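Local coordinates for protein transcriptional regulator, ROK family (PDB 1Z05) that probably binds DNA as a transcriptional regulator of the ROK family, related to E. coli Mlc, and binds zinc, at residues I83-V88 with V99-N104; L111-G116 with I172-P177; I137-I142 with P191-K196. One frame throughout, in Å; residues are numbered along the deposited sequence.

Contact 1 (I83-V88 with V99-N104); sequences IHETTV and VGLQTN
The antiparallel pair of Ile-83 to Thr-86 against Val-99 to Thr-103 forms what is probably the wing of a winged helix-turn-helix domain, as in Mlc. His-84 and Gln-102 are a hydrogen-bonded pair: His-84 N donates a hydrogen bond to Gln-102 O at 2.8 Å, and Gln-102 N donates to His-84 O at 2.9 Å. Thr-86 and Val-99 form the next such pair. Between them the register slips by one residue, a beta bulge, and the hydrogen bonds of the second pair are longer, Thr-86 N lying 3.1 Å from Val-99 O.

On one face of the hairpin, Leu-101 CD2 fits between two neighbours, 3.8 Å from Ile-83 CD1 and 3.7 Å from Glu-85 CB. The Leu-101 side chain runs alongside that of Glu-85 and slants across that of Ile-83. This face is turned to the helices of the domain: Ile-83 packs on helices 35-51 and 67-79, and Leu-101 on helices 56-63 and 67-79. The carboxylate of Glu-85 reaches beyond the leucine to a salt bridge with Arg-56.

The other face carries His-84, Thr-86, Val-99 and Gln-102. The His-84 side chain is modelled in two conformers, and its ring contacts hold for one of them. In that conformer CG lies between the backbone N and the carbonyl carbon (chi1 72°), which brings CD2 to 3.6 Å from Asn-104 CB; the ring and the Asn-104 amide are turned 63° apart. NE2 lies 4.0 Å from Gln-102 CB. A water in the plane of the ring, at its edge, joins His-84 NE2 to Thr-103 O, donating to the carbonyl.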
ATOM      1  N   ILE A  83     -18.750  24.509  10.460  1.00 37.02           N
ATOM      2  CA  ILE A  83     -17.802  25.615  10.370  1.00 37.52           C
ATOM      3  C   ILE A  83     -18.527  26.903  10.683  1.00 37.60           C
ATOM      4  O   ILE A  83     -19.764  26.943  10.667  1.00 37.89           O
ATOM      5  CB  ILE A  83     -17.071  25.709   8.989  1.00 37.72           C
ATOM      6  CG1 ILE A  83     -18.041  26.090   7.848  1.00 38.16           C
ATOM      7  CG2 ILE A  83     -16.279  24.415   8.718  1.00 37.69           C
ATOM      8  CD1 ILE A  83     -17.378  26.202   6.469  1.00 38.16           C
ATOM      9  N   HIS A  84     -17.765  27.948  10.978  0.50 37.03           N
ATOM     10  CA  HIS A  84     -18.357  29.244  11.259  0.50 36.78           C
ATOM     11  C   HIS A  84     -17.426  30.371  10.857  0.50 37.18           C
ATOM     12  O   HIS A  84     -16.217  30.174  10.728  0.50 37.77           O
ATOM     13  CB  HIS A  84     -18.754  29.358  12.733  0.50 36.12           C
ATOM     14  CG  HIS A  84     -17.594  29.491  13.669  0.50 34.05           C
ATOM     15  ND1 HIS A  84     -17.218  30.698  14.216  0.50 29.82           N
ATOM     16  CD2 HIS A  84     -16.734  28.569  14.162  0.50 32.05           C
ATOM     17  CE1 HIS A  84     -16.175  30.516  15.006  0.50 31.49           C
ATOM     18  NE2 HIS A  84     -15.866  29.232  14.997  0.50 33.31           N
ATOM     19  N   GLU A  85     -18.016  31.543  10.662  1.00 37.45           N
ATOM     20  CA  GLU A  85     -17.291  32.774  10.349  1.00 37.97           C
ATOM     21  C   GLU A  85     -18.012  33.942  11.030  1.00 37.45           C
ATOM     22  O   GLU A  85     -19.151  33.795  11.479  1.00 38.04           O
ATOM     23  CB  GLU A  85     -17.271  33.009   8.834  1.00 38.58           C
ATOM     24  CG  GLU A  85     -18.669  33.107   8.216  1.00 37.99           C
ATOM     25  CD  GLU A  85     -18.665  33.434   6.726  1.00 41.75           C
ATOM     26  OE1 GLU A  85     -17.645  33.953   6.218  1.00 44.68           O
ATOM     27  OE2 GLU A  85     -19.698  33.170   6.068  1.00 44.28           O
ATOM     28  N   THR A  86     -17.344  35.088  11.130  1.00 36.63           N
ATOM     29  CA  THR A  86     -18.046  36.345  11.393  1.00 36.37           C
ATOM     30  C   THR A  86     -18.111  37.059  10.038  1.00 37.50           C
ATOM     31  O   THR A  86     -17.078  37.480   9.497  1.00 37.34           O
ATOM     32  CB  THR A  86     -17.345  37.239  12.448  1.00 37.30           C
ATOM     33  OG1 THR A  86     -17.180  36.516  13.672  1.00 36.18           O
ATOM     34  CG2 THR A  86     -18.173  38.515  12.738  1.00 33.20           C
ATOM     35  N   THR A  87     -19.322  37.142   9.485  1.00 36.66           N
ATOM     36  CA  THR A  87     -19.552  37.779   8.193  1.00 35.98           C
ATOM     37  C   THR A  87     -19.391  39.293   8.309  1.00 35.46           C
ATOM     38  O   THR A  87     -19.394  39.850   9.415  1.00 34.19           O
ATOM     39  CB  THR A  87     -20.959  37.471   7.630  1.00 35.91           C
ATOM     40  OG1 THR A  87     -21.953  38.138   8.414  1.00 36.18           O
ATOM     41  CG2 THR A  87     -21.240  35.963   7.614  1.00 37.41           C
ATOM     42  N   VAL A  88     -19.264  39.951   7.160  1.00 34.54           N
ATOM     43  CA  VAL A  88     -19.188  41.414   7.100  1.00 34.30           C
ATOM     44  C   VAL A  88     -20.414  42.058   7.766  1.00 34.49           C
ATOM     45  O   VAL A  88     -20.282  43.002   8.550  1.00 34.31           O
ATOM     46  CB  VAL A  88     -19.009  41.894   5.622  1.00 34.34           C
ATOM     47  CG1 VAL A  88     -19.152  43.402   5.491  1.00 32.69           C
ATOM     48  CG2 VAL A  88     -17.660  41.430   5.077  1.00 35.15           C
ATOM     49  N   VAL A  99     -14.198  37.786  10.505  1.00 40.07           N
ATOM     50  CA  VAL A  99     -13.265  36.694  10.768  1.00 40.74           C
ATOM     51  C   VAL A  99     -13.552  35.572   9.790  1.00 40.23           C
ATOM     52  O   VAL A  99     -14.710  35.215   9.559  1.00 41.28           O
ATOM     53  CB  VAL A  99     -13.350  36.175  12.242  1.00 41.60           C
ATOM     54  CG1 VAL A  99     -12.334  35.066  12.503  1.00 42.59           C
ATOM     55  CG2 VAL A  99     -13.108  37.300  13.240  1.00 41.46           C
ATOM     56  N   GLY A 100     -12.484  35.032   9.210  1.00 40.28           N
ATOM     57  CA  GLY A 100     -12.575  33.961   8.227  1.00 40.11           C
ATOM     58  C   GLY A 100     -13.092  32.674   8.830  1.00 38.95           C
ATOM     59  O   GLY A 100     -13.290  32.577  10.041  1.00 39.45           O
ATOM     60  N   LEU A 101     -13.297  31.680   7.973  1.00 39.50           N
ATOM     61  CA  LEU A 101     -13.910  30.417   8.377  1.00 39.01           C
ATOM     62  C   LEU A 101     -13.017  29.586   9.292  1.00 38.12           C
ATOM     63  O   LEU A 101     -11.811  29.461   9.057  1.00 37.30           O
ATOM     64  CB  LEU A 101     -14.316  29.601   7.143  1.00 39.44           C
ATOM     65  CG  LEU A 101     -15.430  30.218   6.288  1.00 42.00           C
ATOM     66  CD1 LEU A 101     -15.308  29.761   4.842  1.00 42.30           C
ATOM     67  CD2 LEU A 101     -16.802  29.897   6.847  1.00 40.61           C
ATOM     68  N   GLN A 102     -13.628  29.043  10.346  1.00 36.97           N
ATOM     69  CA  GLN A 102     -12.964  28.138  11.284  1.00 36.86           C
ATOM     70  C   GLN A 102     -13.881  26.958  11.574  1.00 37.07           C
ATOM     71  O   GLN A 102     -15.104  27.057  11.440  1.00 35.82           O
ATOM     72  CB  GLN A 102     -12.658  28.828  12.615  1.00 36.38           C
ATOM     73  CG  GLN A 102     -11.808  30.086  12.520  1.00 37.09           C
ATOM     74  CD  GLN A 102     -11.575  30.708  13.893  1.00 38.31           C
ATOM     75  OE1 GLN A 102     -12.288  31.618  14.299  1.00 42.00           O
ATOM     76  NE2 GLN A 102     -10.593  30.196  14.615  1.00 37.96           N
ATOM     77  N   THR A 103     -13.298  25.840  11.987  1.00 38.67           N
ATOM     78  CA  THR A 103     -14.116  24.705  12.385  1.00 41.27           C
ATOM     79  C   THR A 103     -14.847  25.059  13.683  1.00 42.50           C
ATOM     80  O   THR A 103     -14.304  25.750  14.558  1.00 42.59           O
ATOM     81  CB  THR A 103     -13.288  23.420  12.571  1.00 41.35           C
ATOM     82  OG1 THR A 103     -12.182  23.691  13.428  1.00 45.38           O
ATOM     83  CG2 THR A 103     -12.767  22.945  11.237  1.00 42.46           C
ATOM     84  N   ASN A 104     -16.087  24.592  13.776  1.00 42.41           N
ATOM     85  CA  ASN A 104     -16.949  24.841  14.910  1.00 44.77           C
ATOM     86  C   ASN A 104     -17.119  23.544  15.703  1.00 44.65           C
ATOM     87  O   ASN A 104     -18.193  22.944  15.696  1.00 46.51           O
ATOM     88  CB  ASN A 104     -18.301  25.369  14.412  1.00 44.93           C
ATOM     89  CG  ASN A 104     -19.208  25.838  15.537  1.00 48.68           C
ATOM     90  OD1 ASN A 104     -18.755  26.151  16.643  1.00 51.63           O
ATOM     91  ND2 ASN A 104     -20.499  25.905  15.251  1.00 50.46           N
TER
HETATM   92  O   HOH W   1     -13.251  28.097  16.399  1.00 48.57           O

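Contact 2 (L111-G116 with I172-P177); sequences LSMRLG and IAITLP. With SO4 (sulfate ion), chain C.
Leu-111 and Ile-172 lie side by side with their side chains pointing the same way, Leu-111 CB 3.8 Å from Ile-172 CG1. One step along the same face, Met-113 slants across Ile-172. Its CG lies anti to the carbonyl carbon (chi1 -61°), and with chi2 extended this sets SD 4.0 Å from Ile-172 CG2, while CB rests 3.9 Å from Ile-174 CD1; the bend at chi3 turns only the terminal methyl. These apolar groups face helices 144-161 and 200-208, where Phe-158, Ile-155 and Ile-204 are among the residues that meet them.

The opposite face carries Ser-112, Ala-173, Arg-114 and Thr-175 and is more polar. Thr-175 OG1 is held by two waters. One also donates to Met-113 O and to Ser-112 OG, which is hydrogen-bonded to Thr-406 O as well; the other accepts from Arg-114 NH1, in the plane of the guanidinium. Arg-114 stretches out fully from CG to NE, passing Thr-175 O with CG at 3.8 Å. At its end NH2 donates to a sulfate oxygen, O4, at 2.8 Å and a nearly straight 165°, again at the guanidinium edge. Asp-217 forms a salt bridge with NH1, and Tyr-119 accepts from NE, so the group is fixed on several sides. The sulfate, probably from the crystallisation liquor, is also bound by Arg-117 N and Tyr-119 OH.

Beneath the side chains the backbones bond in parallel, from Ala-173 N to Leu-111 O (2.8 Å) through to Leu-115 N and Thr-175 O (3.1 Å). Leu-115 O, packed against Leu-176 CB and Pro-177 CD, has no polar partner in the model. The pair is strands 1 and 4 of a mixed sheet of order 3-2-1-4-5, the arrangement of the ASKHA fold to which ROK proteins belong.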
ATOM      1  N   LEU A 111     -18.224   8.936  19.988  1.00 38.52           N
ATOM      2  CA  LEU A 111     -17.807   7.850  20.854  1.00 40.00           C
ATOM      3  C   LEU A 111     -16.665   7.094  20.208  1.00 40.49           C
ATOM      4  O   LEU A 111     -16.666   6.860  18.992  1.00 40.08           O
ATOM      5  CB  LEU A 111     -18.954   6.857  21.088  1.00 41.82           C
ATOM      6  CG  LEU A 111     -20.152   7.208  21.959  1.00 45.08           C
ATOM      7  CD1 LEU A 111     -20.934   5.915  22.214  1.00 50.21           C
ATOM      8  CD2 LEU A 111     -19.725   7.834  23.271  1.00 52.21           C
ATOM      9  N   SER A 112     -15.676   6.741  21.018  1.00 40.27           N
ATOM     10  CA  SER A 112     -14.591   5.883  20.565  1.00 40.94           C
ATOM     11  C   SER A 112     -14.533   4.737  21.550  1.00 41.39           C
ATOM     12  O   SER A 112     -14.530   4.955  22.764  1.00 42.22           O
ATOM     13  CB  SER A 112     -13.263   6.644  20.512  1.00 41.57           C
ATOM     14  OG  SER A 112     -12.236   5.836  19.950  1.00 43.56           O
ATOM     15  N   MET A 113     -14.527   3.517  21.020  1.00 40.95           N
ATOM     16  CA  MET A 113     -14.537   2.313  21.828  1.00 41.10           C
ATOM     17  C   MET A 113     -13.349   1.417  21.514  1.00 39.66           C
ATOM     18  O   MET A 113     -12.845   1.393  20.388  1.00 38.76           O
ATOM     19  CB  MET A 113     -15.836   1.540  21.581  1.00 39.79           C
ATOM     20  CG  MET A 113     -17.087   2.317  21.957  1.00 42.05           C
ATOM     21  SD  MET A 113     -18.602   1.497  21.416  1.00 47.09           S
ATOM     22  CE  MET A 113     -18.766   0.228  22.656  1.00 50.37           C
ATOM     23  N   ARG A 114     -12.895   0.684  22.519  1.00 40.19           N
ATOM     24  CA  ARG A 114     -11.975  -0.420  22.285  1.00 39.90           C
ATOM     25  C   ARG A 114     -12.571  -1.704  22.841  1.00 40.20           C
ATOM     26  O   ARG A 114     -12.966  -1.756  24.013  1.00 40.14           O
ATOM     27  CB  ARG A 114     -10.603  -0.166  22.918  1.00 39.32           C
ATOM     28  CG  ARG A 114      -9.676  -1.398  22.807  1.00 37.63           C
ATOM     29  CD  ARG A 114      -8.304  -1.189  23.456  1.00 41.16           C
ATOM     30  NE  ARG A 114      -7.594  -2.465  23.535  1.00 42.30           N
ATOM     31  CZ  ARG A 114      -6.906  -3.001  22.530  1.00 43.05           C
ATOM     32  NH1 ARG A 114      -6.810  -2.357  21.364  1.00 41.35           N
ATOM     33  NH2 ARG A 114      -6.328  -4.188  22.686  1.00 39.26           N
ATOM     34  N   LEU A 115     -12.640  -2.729  21.994  1.00 39.90           N
ATOM     35  CA  LEU A 115     -12.914  -4.081  22.453  1.00 39.93           C
ATOM     36  C   LEU A 115     -11.574  -4.762  22.689  1.00 39.76           C
ATOM     37  O   LEU A 115     -10.909  -5.189  21.741  1.00 38.72           O
ATOM     38  CB  LEU A 115     -13.768  -4.862  21.436  1.00 40.20           C
ATOM     39  CG  LEU A 115     -14.259  -6.257  21.863  1.00 41.64           C
ATOM     40  CD1 LEU A 115     -15.039  -6.204  23.180  1.00 40.92           C
ATOM     41  CD2 LEU A 115     -15.110  -6.912  20.776  1.00 40.54           C
ATOM     42  N   GLY A 116     -11.170  -4.829  23.956  1.00 38.82           N
ATOM     43  CA  GLY A 116      -9.906  -5.446  24.335  1.00 37.68           C
ATOM     44  C   GLY A 116     -10.127  -6.848  24.863  1.00 37.83           C
ATOM     45  O   GLY A 116     -11.255  -7.344  24.857  1.00 36.96           O
ATOM     46  N   ILE A 172     -19.547   6.776  15.921  1.00 39.12           N
ATOM     47  CA  ILE A 172     -18.917   5.840  16.836  1.00 39.09           C
ATOM     48  C   ILE A 172     -17.745   5.174  16.119  1.00 39.52           C
ATOM     49  O   ILE A 172     -17.885   4.690  14.997  1.00 39.85           O
ATOM     50  CB  ILE A 172     -19.923   4.762  17.339  1.00 38.47           C
ATOM     51  CG1 ILE A 172     -20.990   5.407  18.235  1.00 40.90           C
ATOM     52  CG2 ILE A 172     -19.197   3.637  18.096  1.00 39.32           C
ATOM     53  CD1 ILE A 172     -22.208   4.543  18.534  1.00 39.25           C
ATOM     54  N   ALA A 173     -16.585   5.186  16.766  1.00 38.56           N
ATOM     55  CA  ALA A 173     -15.431   4.436  16.299  1.00 39.28           C
ATOM     56  C   ALA A 173     -15.156   3.290  17.265  1.00 39.55           C
ATOM     57  O   ALA A 173     -15.303   3.441  18.480  1.00 39.72           O
ATOM     58  CB  ALA A 173     -14.216   5.364  16.164  1.00 38.40           C
ATOM     59  N   ILE A 174     -14.795   2.131  16.721  1.00 40.23           N
ATOM     60  CA  ILE A 174     -14.419   0.983  17.542  1.00 39.15           C
ATOM     61  C   ILE A 174     -13.191   0.295  16.950  1.00 38.95           C
ATOM     62  O   ILE A 174     -13.141   0.017  15.748  1.00 39.37           O
ATOM     63  CB  ILE A 174     -15.622   0.004  17.810  1.00 39.16           C
ATOM     64  CG1 ILE A 174     -15.205  -1.178  18.704  1.00 38.82           C
ATOM     65  CG2 ILE A 174     -16.308  -0.465  16.514  1.00 39.36           C
ATOM     66  CD1 ILE A 174     -16.371  -1.754  19.540  1.00 40.86           C
ATOM     67  N   THR A 175     -12.189   0.074  17.799  1.00 37.70           N
ATOM     68  CA  THR A 175     -10.949  -0.569  17.382  1.00 38.63           C
ATOM     69  C   THR A 175     -10.751  -1.810  18.232  1.00 38.16           C
ATOM     70  O   THR A 175     -11.262  -1.893  19.354  1.00 39.23           O
ATOM     71  CB  THR A 175      -9.728   0.385  17.500  1.00 38.90           C
ATOM     72  OG1 THR A 175      -9.648   0.892  18.842  1.00 42.93           O
ATOM     73  CG2 THR A 175      -9.879   1.560  16.531  1.00 39.07           C
ATOM     74  N   LEU A 176     -10.048  -2.792  17.674  1.00 37.97           N
ATOM     75  CA  LEU A 176      -9.901  -4.089  18.312  1.00 38.02           C
ATOM     76  C   LEU A 176      -8.798  -4.871  17.609  1.00 37.65           C
ATOM     77  O   LEU A 176      -8.528  -4.634  16.434  1.00 37.95           O
ATOM     78  CB  LEU A 176     -11.222  -4.887  18.235  1.00 38.24           C
ATOM     79  CG  LEU A 176     -11.813  -5.198  16.850  1.00 42.41           C
ATOM     80  CD1 LEU A 176     -12.609  -6.470  16.903  1.00 48.80           C
ATOM     81  CD2 LEU A 176     -12.694  -4.063  16.354  1.00 47.35           C
ATOM     82  N   PRO A 177      -8.158  -5.807  18.324  1.00 37.81           N
ATOM     83  CA  PRO A 177      -7.203  -6.707  17.651  1.00 39.21           C
ATOM     84  C   PRO A 177      -7.953  -7.681  16.728  1.00 39.61           C
ATOM     85  O   PRO A 177      -9.161  -7.861  16.886  1.00 39.61           O
ATOM     86  CB  PRO A 177      -6.561  -7.467  18.815  1.00 39.36           C
ATOM     87  CG  PRO A 177      -7.613  -7.435  19.912  1.00 38.57           C
ATOM     88  CD  PRO A 177      -8.276  -6.088  19.769  1.00 36.91           C
TER
HETATM   89  S   SO4 C 407      -5.401  -5.942  25.731  1.00 38.82           S
HETATM   90  O1  SO4 C 407      -5.177  -4.589  26.225  1.00 37.36           O
HETATM   91  O2  SO4 C 407      -4.264  -6.399  24.948  1.00 37.79           O
HETATM   92  O3  SO4 C 407      -5.582  -6.795  26.905  1.00 42.30           O
HETATM   93  O4  SO4 C 407      -6.587  -5.972  24.882  1.00 39.54           O
HETATM   94  O   HOH W   2     -10.516   3.305  19.705  1.00 29.09           O
HETATM   95  O   HOH W   3      -7.521   0.527  20.569  1.00 28.40           O

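Contact 3 (I137-I142 with P191-K196); sequences IDIHEI and PHYNVK. With SO4 (sulfate ion), chain F.
Tyr-193 meets the 139-142 turn along the whole length of its side chain. CB starts 3.5 Å from Ile-142 O. With chi1 at -54°, CG stands anti to the carbonyl carbon, and the ring extends from there along the turn. CD1 and CE1 are both about 3.4 Å from Glu-141 O, which lies near the ring plane at its edge, as Ile-142 O does. Farther out, CE1 is 4.1 Å from Ile-139 CG2, and the phenol oxygen lies 4.0 Å from the same methyl; the isoleucine crosses the tyrosine at about a right angle. The hydroxyl is hydrogen-bonded to Gly-116 O, in the segment 111-116. One face of the ring is covered by His-192, whose CD2 sits over its centre.

Either side of Tyr-193 the loop is tied down again. Asn-194 N donates to Ile-142 O at 2.8 Å, approaching from above the carbonyl plane, and the Asn-194 amide continues to Asp-143. Ile-142 CD1 touches His-192 NE2 at 3.9 Å, the two side chains crossing at about a right angle. A water in the imidazole plane bonds to His-192 NE2 and donates to Glu-141 O; its bond to Ile-139 O is doubtful.

The turn thus offers mainly carbonyl oxygens. Asn-194 N and the water donate hydrogen bonds to them, while the polarised C-H edge of the tyrosine probably adds a weaker attraction. The loop between strand 186-189 and helix 200-208 is therefore joined to the end of strand 131-138 chiefly through backbone acceptors, with the edge of the Tyr-193 ring against the carbonyls.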
ATOM      1  N   ILE A 137     -15.016  -1.373  31.103  1.00 40.03           N
ATOM      2  CA  ILE A 137     -16.010  -2.337  31.575  1.00 40.09           C
ATOM      3  C   ILE A 137     -15.459  -3.736  31.346  1.00 40.28           C
ATOM      4  O   ILE A 137     -15.130  -4.099  30.214  1.00 38.58           O
ATOM      5  CB  ILE A 137     -17.344  -2.175  30.783  1.00 40.59           C
ATOM      6  CG1 ILE A 137     -17.880  -0.741  30.904  1.00 44.03           C
ATOM      7  CG2 ILE A 137     -18.398  -3.181  31.258  1.00 41.38           C
ATOM      8  CD1 ILE A 137     -18.341  -0.130  29.568  1.00 44.78           C
ATOM      9  N   ASP A 138     -15.360  -4.522  32.416  1.00 40.36           N
ATOM     10  CA  ASP A 138     -14.931  -5.912  32.295  1.00 41.58           C
ATOM     11  C   ASP A 138     -16.006  -6.776  31.638  1.00 41.26           C
ATOM     12  O   ASP A 138     -17.190  -6.672  31.967  1.00 41.06           O
ATOM     13  CB  ASP A 138     -14.506  -6.480  33.652  1.00 41.90           C
ATOM     14  CG  ASP A 138     -13.090  -6.050  34.049  1.00 45.79           C
ATOM     15  OD1 ASP A 138     -12.273  -5.724  33.152  1.00 47.33           O
ATOM     16  OD2 ASP A 138     -12.793  -6.044  35.264  1.00 49.64           O
ATOM     17  N   ILE A 139     -15.567  -7.615  30.702  1.00 41.17           N
ATOM     18  CA  ILE A 139     -16.442  -8.396  29.835  1.00 41.68           C
ATOM     19  C   ILE A 139     -16.035  -9.856  29.979  1.00 41.71           C
ATOM     20  O   ILE A 139     -14.904 -10.214  29.664  1.00 41.20           O
ATOM     21  CB  ILE A 139     -16.283  -7.943  28.338  1.00 43.23           C
ATOM     22  CG1 ILE A 139     -16.632  -6.454  28.155  1.00 42.73           C
ATOM     23  CG2 ILE A 139     -17.098  -8.814  27.383  1.00 44.84           C
ATOM     24  CD1 ILE A 139     -18.003  -6.040  28.687  1.00 43.68           C
ATOM     25  N   HIS A 140     -16.953 -10.694  30.448  0.50 41.91           N
ATOM     26  CA  HIS A 140     -16.645 -12.109  30.643  0.50 42.52           C
ATOM     27  C   HIS A 140     -17.338 -13.007  29.613  0.50 42.09           C
ATOM     28  O   HIS A 140     -17.263 -14.234  29.689  0.50 41.39           O
ATOM     29  CB  HIS A 140     -16.929 -12.527  32.091  0.50 43.13           C
ATOM     30  CG  HIS A 140     -16.271 -11.640  33.104  0.50 45.88           C
ATOM     31  ND1 HIS A 140     -16.977 -10.762  33.899  0.50 47.67           N
ATOM     32  CD2 HIS A 140     -14.965 -11.468  33.423  0.50 47.02           C
ATOM     33  CE1 HIS A 140     -16.138 -10.105  34.679  0.50 48.25           C
ATOM     34  NE2 HIS A 140     -14.911 -10.513  34.409  0.50 47.41           N
ATOM     35  N   GLU A 141     -17.989 -12.375  28.637  1.00 41.55           N
ATOM     36  CA  GLU A 141     -18.568 -13.084  27.497  1.00 41.20           C
ATOM     37  C   GLU A 141     -17.468 -13.492  26.526  1.00 41.31           C
ATOM     38  O   GLU A 141     -16.453 -12.799  26.405  1.00 41.01           O
ATOM     39  CB  GLU A 141     -19.600 -12.208  26.784  1.00 40.48           C
ATOM     40  CG  GLU A 141     -20.876 -11.944  27.605  1.00 42.09           C
ATOM     41  CD  GLU A 141     -20.771 -10.736  28.542  1.00 43.15           C
ATOM     42  OE1 GLU A 141     -19.660 -10.203  28.748  1.00 42.31           O
ATOM     43  OE2 GLU A 141     -21.815 -10.315  29.077  1.00 46.40           O
ATOM     44  N   ILE A 142     -17.680 -14.614  25.844  1.00 41.07           N
ATOM     45  CA  ILE A 142     -16.693 -15.183  24.924  1.00 41.36           C
ATOM     46  C   ILE A 142     -17.263 -15.335  23.514  1.00 41.49           C
ATOM     47  O   ILE A 142     -16.625 -14.954  22.527  1.00 41.23           O
ATOM     48  CB  ILE A 142     -16.186 -16.566  25.435  1.00 41.43           C
ATOM     49  CG1 ILE A 142     -15.362 -16.411  26.727  1.00 41.72           C
ATOM     50  CG2 ILE A 142     -15.413 -17.311  24.344  1.00 41.78           C
ATOM     51  CD1 ILE A 142     -14.109 -15.525  26.602  1.00 43.49           C
ATOM     52  N   PRO A 191      -8.561 -12.349  18.634  1.00 38.82           N
ATOM     53  CA  PRO A 191      -8.064 -13.049  19.825  1.00 39.22           C
ATOM     54  C   PRO A 191      -9.096 -13.002  20.949  1.00 38.68           C
ATOM     55  O   PRO A 191      -9.973 -12.135  20.941  1.00 37.71           O
ATOM     56  CB  PRO A 191      -6.821 -12.243  20.230  1.00 39.58           C
ATOM     57  CG  PRO A 191      -6.547 -11.305  19.101  1.00 40.17           C
ATOM     58  CD  PRO A 191      -7.824 -11.098  18.380  1.00 38.84           C
ATOM     59  N   HIS A 192      -8.991 -13.945  21.887  1.00 39.12           N
ATOM     60  CA  HIS A 192      -9.794 -13.966  23.122  1.00 39.57           C
ATOM     61  C   HIS A 192     -11.244 -14.402  22.908  1.00 39.19           C
ATOM     62  O   HIS A 192     -11.699 -15.369  23.517  1.00 38.30           O
ATOM     63  CB  HIS A 192      -9.739 -12.611  23.850  1.00 39.93           C
ATOM     64  CG  HIS A 192     -10.423 -12.613  25.182  1.00 40.39           C
ATOM     65  ND1 HIS A 192      -9.815 -13.074  26.329  1.00 44.33           N
ATOM     66  CD2 HIS A 192     -11.667 -12.220  25.547  1.00 39.05           C
ATOM     67  CE1 HIS A 192     -10.652 -12.958  27.346  1.00 43.09           C
ATOM     68  NE2 HIS A 192     -11.782 -12.443  26.897  1.00 40.22           N
ATOM     69  N   TYR A 193     -11.962 -13.683  22.048  1.00 39.12           N
ATOM     70  CA  TYR A 193     -13.369 -13.974  21.789  1.00 40.14           C
ATOM     71  C   TYR A 193     -13.524 -15.010  20.680  1.00 40.52           C
ATOM     72  O   TYR A 193     -12.666 -15.136  19.800  1.00 41.51           O
ATOM     73  CB  TYR A 193     -14.143 -12.695  21.444  1.00 40.48           C
ATOM     74  CG  TYR A 193     -14.006 -11.593  22.470  1.00 40.89           C
ATOM     75  CD1 TYR A 193     -14.770 -11.608  23.639  1.00 40.41           C
ATOM     76  CD2 TYR A 193     -13.108 -10.540  22.278  1.00 40.12           C
ATOM     77  CE1 TYR A 193     -14.650 -10.606  24.591  1.00 42.76           C
ATOM     78  CE2 TYR A 193     -12.979  -9.519  23.228  1.00 40.08           C
ATOM     79  CZ  TYR A 193     -13.757  -9.566  24.385  1.00 41.74           C
ATOM     80  OH  TYR A 193     -13.656  -8.578  25.338  1.00 44.04           O
ATOM     81  N   ASN A 194     -14.612 -15.769  20.747  1.00 41.03           N
ATOM     82  CA  ASN A 194     -14.944 -16.731  19.713  1.00 41.03           C
ATOM     83  C   ASN A 194     -15.822 -16.052  18.666  1.00 41.48           C
ATOM     84  O   ASN A 194     -17.054 -16.030  18.781  1.00 41.34           O
ATOM     85  CB  ASN A 194     -15.638 -17.950  20.323  1.00 41.12           C
ATOM     86  CG  ASN A 194     -16.017 -18.992  19.284  1.00 43.11           C
ATOM     87  OD1 ASN A 194     -15.407 -19.077  18.211  1.00 46.09           O
ATOM     88  ND2 ASN A 194     -17.028 -19.798  19.603  1.00 43.71           N
ATOM     89  N   VAL A 195     -15.167 -15.498  17.647  1.00 41.43           N
ATOM     90  CA  VAL A 195     -15.826 -14.681  16.632  1.00 42.70           C
ATOM     91  C   VAL A 195     -15.622 -15.233  15.223  1.00 43.22           C
ATOM     92  O   VAL A 195     -14.538 -15.706  14.880  1.00 43.56           O
ATOM     93  CB  VAL A 195     -15.349 -13.202  16.726  1.00 42.65           C
ATOM     94  CG1 VAL A 195     -15.649 -12.419  15.448  1.00 43.74           C
ATOM     95  CG2 VAL A 195     -15.994 -12.536  17.925  1.00 41.09           C
ATOM     96  N   LYS A 196     -16.686 -15.183  14.427  1.00 43.60           N
ATOM     97  CA  LYS A 196     -16.634 -15.556  13.017  1.00 44.05           C
ATOM     98  C   LYS A 196     -17.539 -14.622  12.218  1.00 43.47           C
ATOM     99  O   LYS A 196     -18.767 -14.757  12.247  1.00 43.19           O
ATOM    100  CB  LYS A 196     -17.062 -17.013  12.820  1.00 43.54           C
ATOM    101  CG  LYS A 196     -16.767 -17.585  11.430  1.00 44.61           C
ATOM    102  CD  LYS A 196     -17.185 -19.048  11.350  1.00 45.29           C
ATOM    103  CE  LYS A 196     -16.630 -19.738  10.108  1.00 48.50           C
ATOM    104  NZ  LYS A 196     -16.926 -21.206  10.122  1.00 50.73           N
TER
HETATM  105  S   SO4 F 410      -6.706 -16.587  22.041  0.50 61.72           S
HETATM  106  O1  SO4 F 410      -7.803 -17.075  22.872  0.50 61.13           O
HETATM  107  O2  SO4 F 410      -7.215 -16.241  20.718  0.50 59.96           O
HETATM  108  O3  SO4 F 410      -6.102 -15.410  22.662  0.50 60.33           O
HETATM  109  O4  SO4 F 410      -5.693 -17.633  21.912  0.50 62.41           O
HETATM  110  O   HOH W   4     -14.299 -12.163  28.173  1.00 34.22           O

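From the N terminus, contact 1 comes first: it closes a short hairpin loop, holding helix 88-94, within the probable DNA-binding domain, and is complete before contact 2 opens. Strand 108-116 then follows strand 99-103 into the ROK domain. Contact 2 joins it to strand 168-176, enclosing strands 119-126 and 131-138 and helix 144-161. Contact 3 starts inside that span and ends beyond it, so the two cross. It ties the end of strand 131-138, an outermost strand within this chain, to the loop before helix 200-208. Contacts 2 and 3 touch through Gly-116 and Tyr-193, with centres about 13 Å apart, whereas the centres of contacts 1 and 2 are about 33 Å apart.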